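Local coordinates for protein hydrogenase maturation factor (Thermoanaerobacter tengcongensis, PDB 3VTH) that probably transfers the carbamoyl group of carbamoyl phosphate to the C-terminal cysteine of HypE, at the expense of ATP, during [NiFe]-hydrogenase maturation, at residues L403-F408 against Y465-A471; Y409-C414 against N733-L739; A421-H425 against Y446-F450; H487-M492 against V698-G702. One frame throughout, in Å; residues are numbered along the deposited sequence.

Contact 1 of 4, residues L403-F408 against Y465-A471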
# COMPACT_ATOMS: atom_id res chain seq x y z
N LEU A 403 -6.87 -18.20 -3.79
CA LEU A 403 -7.18 -17.04 -2.98
C LEU A 403 -6.35 -17.13 -1.69
O LEU A 403 -6.45 -18.10 -0.96
CB LEU A 403 -8.68 -16.99 -2.65
CG LEU A 403 -9.13 -16.00 -1.57
CD1 LEU A 403 -8.93 -14.53 -2.01
CD2 LEU A 403 -10.60 -16.27 -1.24
N ALA A 404 -5.54 -16.10 -1.43
CA ALA A 404 -4.82 -15.97 -0.18
C ALA A 404 -5.51 -14.89 0.64
O ALA A 404 -5.68 -13.77 0.18
CB ALA A 404 -3.36 -15.61 -0.44
N VAL A 405 -5.94 -15.26 1.86
CA VAL A 405 -6.88 -14.44 2.62
C VAL A 405 -6.20 -13.34 3.42
O VAL A 405 -6.88 -12.44 3.93
CB VAL A 405 -7.80 -15.29 3.53
CG1 VAL A 405 -8.74 -16.19 2.68
CG2 VAL A 405 -7.01 -16.09 4.57
N GLY A 406 -4.87 -13.42 3.55
CA GLY A 406 -4.13 -12.40 4.30
C GLY A 406 -4.09 -12.66 5.80
O GLY A 406 -4.33 -13.79 6.25
N GLY A 407 -3.79 -11.62 6.57
CA GLY A 407 -3.69 -11.74 8.02
C GLY A 407 -4.80 -10.97 8.73
O GLY A 407 -5.95 -10.97 8.29
N PHE A 408 -4.43 -10.31 9.82
CA PHE A 408 -5.35 -9.55 10.66
C PHE A 408 -5.07 -8.04 10.50
O PHE A 408 -5.92 -7.32 9.99
CB PHE A 408 -5.27 -10.04 12.13
CG PHE A 408 -5.68 -9.00 13.16
CD1 PHE A 408 -4.84 -8.71 14.23
CD2 PHE A 408 -6.89 -8.32 13.06
CE1 PHE A 408 -5.21 -7.76 15.20
CE2 PHE A 408 -7.26 -7.37 14.01
CZ PHE A 408 -6.41 -7.09 15.09
N TYR A 465 -7.76 -15.42 13.49
CA TYR A 465 -7.97 -14.36 12.49
C TYR A 465 -9.33 -14.56 11.83
O TYR A 465 -9.69 -15.68 11.48
CB TYR A 465 -6.90 -14.40 11.40
CG TYR A 465 -5.49 -14.02 11.83
CD1 TYR A 465 -5.21 -13.53 13.12
CD2 TYR A 465 -4.46 -14.12 10.92
CE1 TYR A 465 -3.87 -13.16 13.47
CE2 TYR A 465 -3.16 -13.77 11.25
CZ TYR A 465 -2.88 -13.30 12.52
OH TYR A 465 -1.56 -12.98 12.76
N LEU A 466 -10.09 -13.49 11.66
CA LEU A 466 -11.32 -13.58 10.86
C LEU A 466 -11.03 -14.06 9.44
O LEU A 466 -11.87 -14.74 8.84
CB LEU A 466 -12.04 -12.23 10.80
CG LEU A 466 -12.54 -11.63 12.11
CD1 LEU A 466 -13.18 -10.27 11.77
CD2 LEU A 466 -13.55 -12.53 12.79
N SER A 467 -9.85 -13.71 8.92
CA SER A 467 -9.44 -14.18 7.59
C SER A 467 -9.33 -15.71 7.54
O SER A 467 -9.75 -16.35 6.56
CB SER A 467 -8.13 -13.51 7.14
OG SER A 467 -7.07 -13.77 8.05
N THR A 468 -8.76 -16.29 8.59
CA THR A 468 -8.67 -17.75 8.72
C THR A 468 -10.07 -18.39 8.80
O THR A 468 -10.36 -19.36 8.10
CB THR A 468 -7.83 -18.15 9.95
OG1 THR A 468 -6.50 -17.64 9.79
CG2 THR A 468 -7.79 -19.69 10.13
N GLN A 469 -10.92 -17.82 9.66
CA GLN A 469 -12.32 -18.27 9.79
C GLN A 469 -13.04 -18.20 8.45
O GLN A 469 -13.82 -19.09 8.11
CB GLN A 469 -13.04 -17.47 10.89
CG GLN A 469 -12.41 -17.72 12.28
CD GLN A 469 -12.57 -16.57 13.28
OE1 GLN A 469 -13.43 -15.71 13.14
NE2 GLN A 469 -11.74 -16.58 14.33
N TYR A 470 -12.77 -17.15 7.68
CA TYR A 470 -13.33 -17.04 6.34
C TYR A 470 -12.81 -18.17 5.44
O TYR A 470 -13.61 -18.84 4.79
CB TYR A 470 -13.06 -15.67 5.72
CG TYR A 470 -13.50 -15.57 4.26
CD1 TYR A 470 -14.85 -15.51 3.91
CD2 TYR A 470 -12.56 -15.55 3.24
CE1 TYR A 470 -15.24 -15.41 2.55
CE2 TYR A 470 -12.93 -15.46 1.91
CZ TYR A 470 -14.25 -15.38 1.57
OH TYR A 470 -14.56 -15.30 0.23
N ALA A 471 -11.50 -18.40 5.43
CA ALA A 471 -10.89 -19.47 4.63
C ALA A 471 -11.51 -20.84 4.94
O ALA A 471 -11.87 -21.58 4.02
CB ALA A 471 -9.39 -19.52 4.83
O HOH W 1 -5.59 -16.29 7.58
O HOH W 2 -8.23 -11.53 10.00
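Apolar packing fixes the end of strand 402-404 to the start of helix 466-473. V405 is the main wedge: its CG1 lies 3.9 Å from Y470 CD2 and 4.0 Å from A471 CB, while its CG2 rests 3.8 Å from S467 CB. L403 CD2 approaches Y470 CE2 at 4.0 Å, so both aliphatic side chains meet the edge of that ring rather than its face. The aromatic contact is at the other end, where F408 CB makes a CH-pi contact over Y465, 3.8 Å from the ring centroid, and the phenyl group itself leads away. Polar links fill the middle. S467 OG hydrogen-bonds to G407 O at 3.0 Å, although its one proton has another acceptor nearby. Water 2 joins G407 O to the backbone N of S467 in the first helical turn, 2.9 Å from each; water 1 joins G406 O (3.1 Å), S467 OG (3.0 Å) and T468 OG1 (2.7 Å), the last also bonded to H462 O. G406 and G407 lead through F408 to Y409 of the nucleotide pocket, consistent with a phosphate loop of the actin-like ATPase fold. V405 also packs on V457 and H459 of the adjacent parallel strand 456-460, and Y470 on helix 433-449; A404 faces helix 737-749 on the other side of the sheet.

Contact 2 of 4, residues Y409-C414 against N733-L739. With FE (Fe (III) ion), chain I; AP2 (phosphomethylphosphonic acid adenosyl ester), chain H.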
# COMPACT_ATOMS: atom_id res chain seq x y z
N TYR A 409 -3.90 -7.58 10.93
CA TYR A 409 -3.55 -6.17 10.78
C TYR A 409 -3.37 -5.81 9.32
O TYR A 409 -2.80 -6.61 8.55
CB TYR A 409 -2.24 -5.84 11.48
CG TYR A 409 -2.29 -5.95 12.99
CD1 TYR A 409 -2.95 -4.98 13.75
CD2 TYR A 409 -1.67 -7.01 13.65
CE1 TYR A 409 -2.99 -5.07 15.16
CE2 TYR A 409 -1.69 -7.11 15.05
CZ TYR A 409 -2.36 -6.14 15.79
OH TYR A 409 -2.38 -6.24 17.16
N LYS A 410 -3.82 -4.62 8.94
CA LYS A 410 -3.51 -4.06 7.63
C LYS A 410 -3.84 -5.06 6.51
O LYS A 410 -3.08 -5.25 5.56
CB LYS A 410 -2.02 -3.69 7.57
CG LYS A 410 -1.59 -2.55 8.55
CD LYS A 410 -0.06 -2.42 8.55
CE LYS A 410 0.47 -1.23 9.38
NZ LYS A 410 0.04 -1.25 10.83
N ASN A 411 -4.98 -5.71 6.65
CA ASN A 411 -5.27 -6.83 5.77
C ASN A 411 -5.29 -6.48 4.28
O ASN A 411 -5.79 -5.42 3.89
CB ASN A 411 -6.57 -7.50 6.18
CG ASN A 411 -6.98 -8.62 5.22
OD1 ASN A 411 -6.73 -9.81 5.46
ND2 ASN A 411 -7.58 -8.23 4.12
N THR A 412 -4.71 -7.37 3.46
CA THR A 412 -5.05 -7.46 2.06
C THR A 412 -5.28 -8.95 1.79
O THR A 412 -4.81 -9.81 2.55
CB THR A 412 -3.89 -7.00 1.14
OG1 THR A 412 -2.73 -7.78 1.43
CG2 THR A 412 -3.59 -5.49 1.33
N PHE A 413 -6.00 -9.24 0.71
CA PHE A 413 -6.09 -10.59 0.17
C PHE A 413 -5.43 -10.59 -1.21
O PHE A 413 -5.16 -9.52 -1.76
CB PHE A 413 -7.56 -11.05 0.09
CG PHE A 413 -8.44 -10.17 -0.77
CD1 PHE A 413 -8.48 -10.35 -2.15
CD2 PHE A 413 -9.23 -9.18 -0.19
CE1 PHE A 413 -9.31 -9.54 -2.97
CE2 PHE A 413 -10.07 -8.37 -0.99
CZ PHE A 413 -10.11 -8.55 -2.38
N CYS A 414 -5.11 -11.77 -1.73
CA CYS A 414 -4.45 -11.87 -3.04
C CYS A 414 -5.06 -13.03 -3.82
O CYS A 414 -5.30 -14.09 -3.25
CB CYS A 414 -2.94 -12.05 -2.86
SG CYS A 414 -1.98 -12.18 -4.38
N ASN A 733 5.18 -5.00 6.15
CA ASN A 733 4.17 -5.22 7.20
C ASN A 733 3.10 -6.21 6.74
O ASN A 733 3.20 -6.76 5.64
CB ASN A 733 3.57 -3.90 7.71
CG ASN A 733 2.76 -3.16 6.64
OD1 ASN A 733 1.92 -3.76 5.94
ND2 ASN A 733 3.00 -1.86 6.52
N ASP A 734 2.09 -6.45 7.57
CA ASP A 734 1.10 -7.50 7.25
C ASP A 734 0.27 -7.28 5.99
O ASP A 734 -0.40 -8.21 5.52
CB ASP A 734 0.20 -7.78 8.46
CG ASP A 734 0.89 -8.63 9.51
OD1 ASP A 734 2.09 -8.95 9.34
OD2 ASP A 734 0.24 -9.01 10.51
N GLY A 735 0.31 -6.05 5.46
CA GLY A 735 -0.26 -5.74 4.13
C GLY A 735 0.33 -6.60 3.03
O GLY A 735 -0.31 -6.83 2.01
N GLY A 736 1.55 -7.10 3.23
CA GLY A 736 2.20 -7.94 2.21
C GLY A 736 2.00 -9.45 2.37
O GLY A 736 2.31 -10.21 1.47
N ILE A 737 1.43 -9.88 3.50
CA ILE A 737 1.31 -11.31 3.84
C ILE A 737 0.58 -12.14 2.76
O ILE A 737 1.01 -13.23 2.43
CB ILE A 737 0.61 -11.46 5.22
CG1 ILE A 737 1.59 -11.13 6.37
CG2 ILE A 737 -0.05 -12.81 5.40
CD1 ILE A 737 2.69 -12.18 6.63
N SER A 738 -0.51 -11.61 2.21
CA SER A 738 -1.30 -12.35 1.21
C SER A 738 -0.51 -12.73 -0.04
O SER A 738 -0.75 -13.78 -0.62
CB SER A 738 -2.56 -11.57 0.85
OG SER A 738 -2.21 -10.38 0.15
N LEU A 739 0.43 -11.89 -0.47
CA LEU A 739 1.27 -12.23 -1.62
C LEU A 739 2.18 -13.44 -1.32
O LEU A 739 2.33 -14.35 -2.16
CB LEU A 739 2.09 -11.03 -2.10
CG LEU A 739 3.04 -11.30 -3.26
CD1 LEU A 739 2.28 -11.72 -4.58
CD2 LEU A 739 3.94 -10.12 -3.51
FE FE I . 3.70 -9.80 10.60
PB AP2 H . 2.21 -8.57 13.22
O1B AP2 H . 3.21 -8.07 14.24
O2B AP2 H . 2.70 -9.62 12.27
O3B AP2 H . 0.87 -8.85 13.84
C3A AP2 H . 1.92 -7.09 12.21
PA AP2 H . 3.34 -6.54 11.22
O1A AP2 H . 2.67 -5.49 10.34
O2A AP2 H . 4.17 -7.63 10.58
O5' AP2 H . 4.32 -5.83 12.29
C5' AP2 H . 3.89 -4.60 12.87
C4' AP2 H . 4.80 -4.38 14.05
O4' AP2 H . 6.10 -3.99 13.60
C3' AP2 H . 4.33 -3.24 14.94
O3' AP2 H . 3.27 -3.67 15.80
C2' AP2 H . 5.62 -2.93 15.67
O2' AP2 H . 5.74 -3.87 16.74
C1' AP2 H . 6.70 -3.16 14.60
N9 AP2 H . 7.11 -1.83 14.08
C8 AP2 H . 6.34 -0.94 13.40
N7 AP2 H . 7.02 0.21 13.13
C5 AP2 H . 8.26 0.07 13.64
C6 AP2 H . 9.49 0.90 13.72
N6 AP2 H . 9.54 2.13 13.16
N1 AP2 H . 10.56 0.37 14.37
C2 AP2 H . 10.55 -0.87 14.91
N3 AP2 H . 9.46 -1.67 14.89
C4 AP2 H . 8.31 -1.26 14.28
O HOH W 3 -2.76 -8.96 6.98
O HOH W 4 -1.99 -9.94 11.01
O HOH W 5 -1.94 -9.53 3.64
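Y409 opens the segment beside the nucleotide, its ring edge 3.1 Å from AP2 O3B at CD2. Water 4 takes a bond from Y409 N (3.0 Å) and gives one to D734 OD2 (2.5 Å), and Y409 O lies 3.2 Å from D734 CB. K410 lays its extended chain along N733, CD to CG 3.5 Å, and its carbonyl O receives a CA-H...O contact from G735 CA at 3.2 Å. N733 OD1 accepts from G735 N at 2.8 Å, an Asx turn before helix 737-749; a side chain at G735 would clash with that OD1. T412 is the polar centre: its OG1 donates to G735 O (2.7 Å) and accepts from S738 OG (2.9 Å), and water 5 adds a bond to OG1 (2.9 Å) while accepting from S738 N (2.9 Å). F413 turns away onto helix 433-449. C414 closes the segment with SG 4.3 Å from L739 CD1. D734 binds iron through OD1 at 2.2 Å, alongside H483, H487 and D507, and its N donates to AP2 O1A at 3.0 Å. The metal and nucleotide site is thus formed at the hydrated seam between the two Kae1-like subdomains, with D734 coupling them.

Contact 3 of 4, residues A421-H425 against Y446-F450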
# COMPACT_ATOMS: atom_id res chain seq x y z
N ALA A 421 -0.46 -11.89 -9.77
CA ALA A 421 -0.93 -11.95 -8.39
C ALA A 421 -1.66 -10.62 -8.17
O ALA A 421 -1.03 -9.57 -8.08
CB ALA A 421 0.24 -12.11 -7.42
N PHE A 422 -2.98 -10.68 -8.20
CA PHE A 422 -3.83 -9.54 -7.96
C PHE A 422 -3.96 -9.37 -6.45
O PHE A 422 -4.87 -9.95 -5.84
CB PHE A 422 -5.21 -9.76 -8.57
CG PHE A 422 -5.23 -9.72 -10.07
CD1 PHE A 422 -5.16 -8.50 -10.75
CD2 PHE A 422 -5.32 -10.90 -10.81
CE1 PHE A 422 -5.17 -8.45 -12.17
CE2 PHE A 422 -5.35 -10.87 -12.21
CZ PHE A 422 -5.27 -9.65 -12.89
N ILE A 423 -3.03 -8.63 -5.86
CA ILE A 423 -3.13 -8.31 -4.44
C ILE A 423 -4.11 -7.12 -4.28
O ILE A 423 -4.06 -6.13 -5.03
CB ILE A 423 -1.74 -8.03 -3.80
CG1 ILE A 423 -1.86 -7.85 -2.28
CG2 ILE A 423 -1.06 -6.82 -4.47
CD1 ILE A 423 -0.50 -7.82 -1.50
N SER A 424 -5.04 -7.24 -3.33
CA SER A 424 -6.07 -6.23 -3.18
C SER A 424 -5.46 -4.97 -2.62
O SER A 424 -4.39 -4.99 -1.99
CB SER A 424 -7.17 -6.72 -2.24
OG SER A 424 -6.77 -6.66 -0.87
N HIS A 425 -6.16 -3.86 -2.83
CA HIS A 425 -5.84 -2.65 -2.10
C HIS A 425 -6.00 -2.90 -0.60
O HIS A 425 -6.71 -3.81 -0.18
CB HIS A 425 -6.73 -1.49 -2.55
CG HIS A 425 -8.19 -1.68 -2.27
ND1 HIS A 425 -9.02 -2.43 -3.09
CD2 HIS A 425 -8.99 -1.17 -1.30
CE1 HIS A 425 -10.26 -2.39 -2.62
NE2 HIS A 425 -10.27 -1.63 -1.54
N TYR A 446 -13.49 -8.44 -6.60
CA TYR A 446 -12.25 -8.78 -7.29
C TYR A 446 -12.43 -10.07 -8.10
O TYR A 446 -11.95 -10.17 -9.22
CB TYR A 446 -11.09 -8.91 -6.29
CG TYR A 446 -10.33 -7.61 -6.02
CD1 TYR A 446 -8.98 -7.48 -6.39
CD2 TYR A 446 -10.95 -6.52 -5.40
CE1 TYR A 446 -8.27 -6.31 -6.14
CE2 TYR A 446 -10.24 -5.33 -5.13
CZ TYR A 446 -8.90 -5.24 -5.50
OH TYR A 446 -8.20 -4.09 -5.25
N LYS A 447 -13.14 -11.05 -7.52
CA LYS A 447 -13.47 -12.29 -8.26
C LYS A 447 -14.27 -12.02 -9.53
O LYS A 447 -14.02 -12.62 -10.57
CB LYS A 447 -14.23 -13.29 -7.40
CG LYS A 447 -13.37 -13.93 -6.28
CD LYS A 447 -14.10 -15.08 -5.58
CE LYS A 447 -15.35 -14.62 -4.89
NZ LYS A 447 -16.04 -15.77 -4.22
N LYS A 448 -15.23 -11.11 -9.44
CA LYS A 448 -16.02 -10.73 -10.60
C LYS A 448 -15.19 -9.90 -11.58
O LYS A 448 -15.19 -10.15 -12.78
CB LYS A 448 -17.25 -9.93 -10.18
CG LYS A 448 -18.24 -10.73 -9.35
CD LYS A 448 -19.57 -9.99 -9.21
CE LYS A 448 -20.31 -10.46 -7.95
NZ LYS A 448 -20.68 -11.91 -8.05
N LEU A 449 -14.48 -8.90 -11.06
CA LEU A 449 -13.75 -7.99 -11.93
C LEU A 449 -12.66 -8.72 -12.75
O LEU A 449 -12.52 -8.49 -13.96
CB LEU A 449 -13.14 -6.84 -11.12
CG LEU A 449 -12.51 -5.70 -11.93
CD1 LEU A 449 -13.47 -5.15 -12.98
CD2 LEU A 449 -12.06 -4.61 -10.99
N PHE A 450 -11.92 -9.60 -12.08
CA PHE A 450 -10.83 -10.32 -12.73
C PHE A 450 -11.14 -11.77 -13.15
O PHE A 450 -10.24 -12.49 -13.58
CB PHE A 450 -9.55 -10.23 -11.88
CG PHE A 450 -9.13 -8.82 -11.62
CD1 PHE A 450 -8.73 -8.00 -12.69
CD2 PHE A 450 -9.15 -8.29 -10.34
CE1 PHE A 450 -8.35 -6.67 -12.46
CE2 PHE A 450 -8.78 -6.96 -10.11
CZ PHE A 450 -8.38 -6.16 -11.17
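F422 lays its ring face to face on F450, with centroids 4.1 Å apart, planes only 16° from parallel and CE1 of F422 3.6 Å from CD1 of F450. F422 sits at the centre of an inverse gamma turn, closed by a weak bond of 3.1 Å from I423 N to A421 O, and the turn falls within the last residues of strand 420-423. Y446 in the last turn of helix 433-449 and F450 just after it, joined by the bond from F450 N to Y446 O (2.9 Å), both meet the strand end and the residues after it. S424 lies over one face of the Y446 ring, CB to CZ 4.0 Å, while F413 meets Y446 edge-to-face. H425 starts sideways from the backbone, but its imidazole swings nearer, bringing ND1 within 2.8 Å of Y446 OH in a nearly linear hydrogen bond in which either partner could be the donor. The S424 hydroxyl turns to its own neighbours: OG donates to H425 O at 2.9 Å and is also bonded to F413 N. H425 touches I366 and A388 as well. Stacking thus closes one end of the contact and hydrogen bonding the other: with NE2 of H425 bonded to Y438 OH, both nitrogens of this buried imidazole are engaged by tyrosine hydroxyls.

Contact 4 of 4, residues H487-M492 against V698-G702. With FE (Fe (III) ion), chain I; AP2 (phosphomethylphosphonic acid adenosyl ester), chain H.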
# COMPACT_ATOMS: atom_id res chain seq x y z
N HIS A 487 5.78 -13.66 5.19
CA HIS A 487 6.52 -12.38 5.06
C HIS A 487 7.74 -12.56 4.14
O HIS A 487 7.96 -11.77 3.21
CB HIS A 487 7.02 -11.86 6.44
CG HIS A 487 6.03 -11.03 7.20
ND1 HIS A 487 5.41 -9.91 6.67
CD2 HIS A 487 5.62 -11.11 8.49
CE1 HIS A 487 4.64 -9.36 7.59
NE2 HIS A 487 4.75 -10.07 8.70
N ILE A 488 8.53 -13.60 4.39
CA ILE A 488 9.73 -13.83 3.58
C ILE A 488 9.36 -14.10 2.11
O ILE A 488 9.99 -13.56 1.18
CB ILE A 488 10.63 -14.99 4.14
CG1 ILE A 488 11.07 -14.71 5.58
CG2 ILE A 488 11.87 -15.27 3.25
CD1 ILE A 488 11.71 -13.31 5.81
N ALA A 489 8.31 -14.91 1.90
CA ALA A 489 7.86 -15.26 0.55
C ALA A 489 7.30 -14.05 -0.22
O ALA A 489 7.45 -13.99 -1.45
CB ALA A 489 6.82 -16.36 0.59
N SER A 490 6.67 -13.12 0.49
CA SER A 490 6.15 -11.90 -0.15
C SER A 490 7.27 -11.12 -0.82
O SER A 490 7.10 -10.63 -1.95
CB SER A 490 5.34 -11.02 0.83
OG SER A 490 6.15 -10.29 1.75
N CYS A 491 8.40 -11.02 -0.15
CA CYS A 491 9.59 -10.38 -0.73
C CYS A 491 10.18 -11.23 -1.86
O CYS A 491 10.50 -10.71 -2.93
CB CYS A 491 10.62 -10.09 0.36
SG CYS A 491 12.13 -9.36 -0.28
N MET A 492 10.31 -12.55 -1.65
CA MET A 492 10.78 -13.45 -2.72
C MET A 492 9.95 -13.31 -4.00
O MET A 492 10.51 -13.24 -5.10
CB MET A 492 10.77 -14.90 -2.25
CG MET A 492 11.75 -15.22 -1.12
SD MET A 492 11.57 -16.90 -0.48
CE MET A 492 12.21 -17.81 -1.90
N VAL A 698 16.77 -12.28 2.80
CA VAL A 698 15.51 -11.56 2.66
C VAL A 698 15.12 -10.95 4.01
O VAL A 698 15.10 -11.64 5.04
CB VAL A 698 14.38 -12.50 2.17
CG1 VAL A 698 13.03 -11.80 2.21
CG2 VAL A 698 14.67 -13.02 0.76
N LEU A 699 14.79 -9.66 4.01
CA LEU A 699 14.35 -8.98 5.22
C LEU A 699 12.89 -8.62 5.06
O LEU A 699 12.52 -7.94 4.10
CB LEU A 699 15.17 -7.69 5.47
CG LEU A 699 16.69 -7.78 5.30
CD1 LEU A 699 17.32 -6.36 5.33
CD2 LEU A 699 17.31 -8.65 6.38
N SER A 700 12.05 -9.09 5.97
CA SER A 700 10.62 -8.74 5.92
C SER A 700 9.99 -8.78 7.32
O SER A 700 10.66 -9.09 8.30
CB SER A 700 9.87 -9.65 4.93
OG SER A 700 8.58 -9.13 4.64
N GLY A 701 8.70 -8.47 7.41
CA GLY A 701 8.04 -8.33 8.69
C GLY A 701 7.99 -6.85 9.02
O GLY A 701 8.86 -6.08 8.59
N GLY A 702 7.00 -6.47 9.80
CA GLY A 702 6.71 -5.06 10.09
C GLY A 702 7.80 -4.29 10.83
O GLY A 702 7.83 -3.07 10.73
FE FE I . 3.70 -9.80 10.60
PB AP2 H . 2.21 -8.57 13.22
O1B AP2 H . 3.21 -8.07 14.24
O2B AP2 H . 2.70 -9.62 12.27
O3B AP2 H . 0.87 -8.85 13.84
C3A AP2 H . 1.92 -7.09 12.21
PA AP2 H . 3.34 -6.54 11.22
O1A AP2 H . 2.67 -5.49 10.34
O2A AP2 H . 4.17 -7.63 10.58
O5' AP2 H . 4.32 -5.83 12.29
C5' AP2 H . 3.89 -4.60 12.87
C4' AP2 H . 4.80 -4.38 14.05
O4' AP2 H . 6.10 -3.99 13.60
C3' AP2 H . 4.33 -3.24 14.94
O3' AP2 H . 3.27 -3.67 15.80
C2' AP2 H . 5.62 -2.93 15.67
O2' AP2 H . 5.74 -3.87 16.74
C1' AP2 H . 6.70 -3.16 14.60
N9 AP2 H . 7.11 -1.83 14.08
C8 AP2 H . 6.34 -0.94 13.40
N7 AP2 H . 7.02 0.21 13.13
C5 AP2 H . 8.26 0.07 13.64
C6 AP2 H . 9.49 0.90 13.72
N6 AP2 H . 9.54 2.13 13.16
N1 AP2 H . 10.56 0.37 14.37
C2 AP2 H . 10.55 -0.87 14.91
N3 AP2 H . 9.46 -1.67 14.89
C4 AP2 H . 8.31 -1.26 14.28
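In the actin-like ATPase fold of the Kae1-like domains, residues 487-492 of helix 483-494 cross residues 698-700 of strand 696-700 at 120°, the axes of these short segments approaching to 7.4 Å. V698, in the t rotamer, points both methyls into the helix: CG1 lies 3.5 Å from C491 CB and 3.8 Å from I488 CG2, and CG2 is 4.1 Å from M492 CG. I488 leaves the helix sideways, yet m,m brings its end back to the strand, CD1 4.2 Å from S700 CB. The CA-to-CB bond of C491 points toward the strand; at t, its SG lies 3.6 Å from V698 CG1. L699 faces away, onto helix 707-719. S700, also t, gives a weak hydrogen bond from OG to H487 O at 3.1 Å. With chi1 at -87° and chi2 at -54°, the imidazole face of H487 lies against G701, whose CA makes a CH-pi contact 3.5 Å from the ring centroid, 2° off the normal. A CB on G701 would jam against S700 O, and on G702 it would clash with AP2 O5'. H487 NE2 binds the iron at 2.2 Å with H483, D507 and D734, and G702 N donates at 3.2 Å to AP2 O2A, itself a ligand of that metal.

How the contacts relate
All four contacts are buried, none a surface patch. Contacts 1 and 3 lie wholly within the first Kae1-like subdomain and secure helices to the same sheet, the former through aliphatic packing and water, the latter through stacked rings and a His-Tyr bond; they do not touch. Contacts 2 and 4 instead join it to the second, and both supply iron ligands: D734 OD1 and H487 NE2 stand 3.0 Å apart. Contact 2 is the common neighbour, its 409-414 segment bonded to contact 1 through A404 N and C414 O (2.7 Å) and to contact 3 through S424 N and F413 O (2.8 Å). Metal coordination appears only in contacts 2 and 4, which reach the nucleotide analogue.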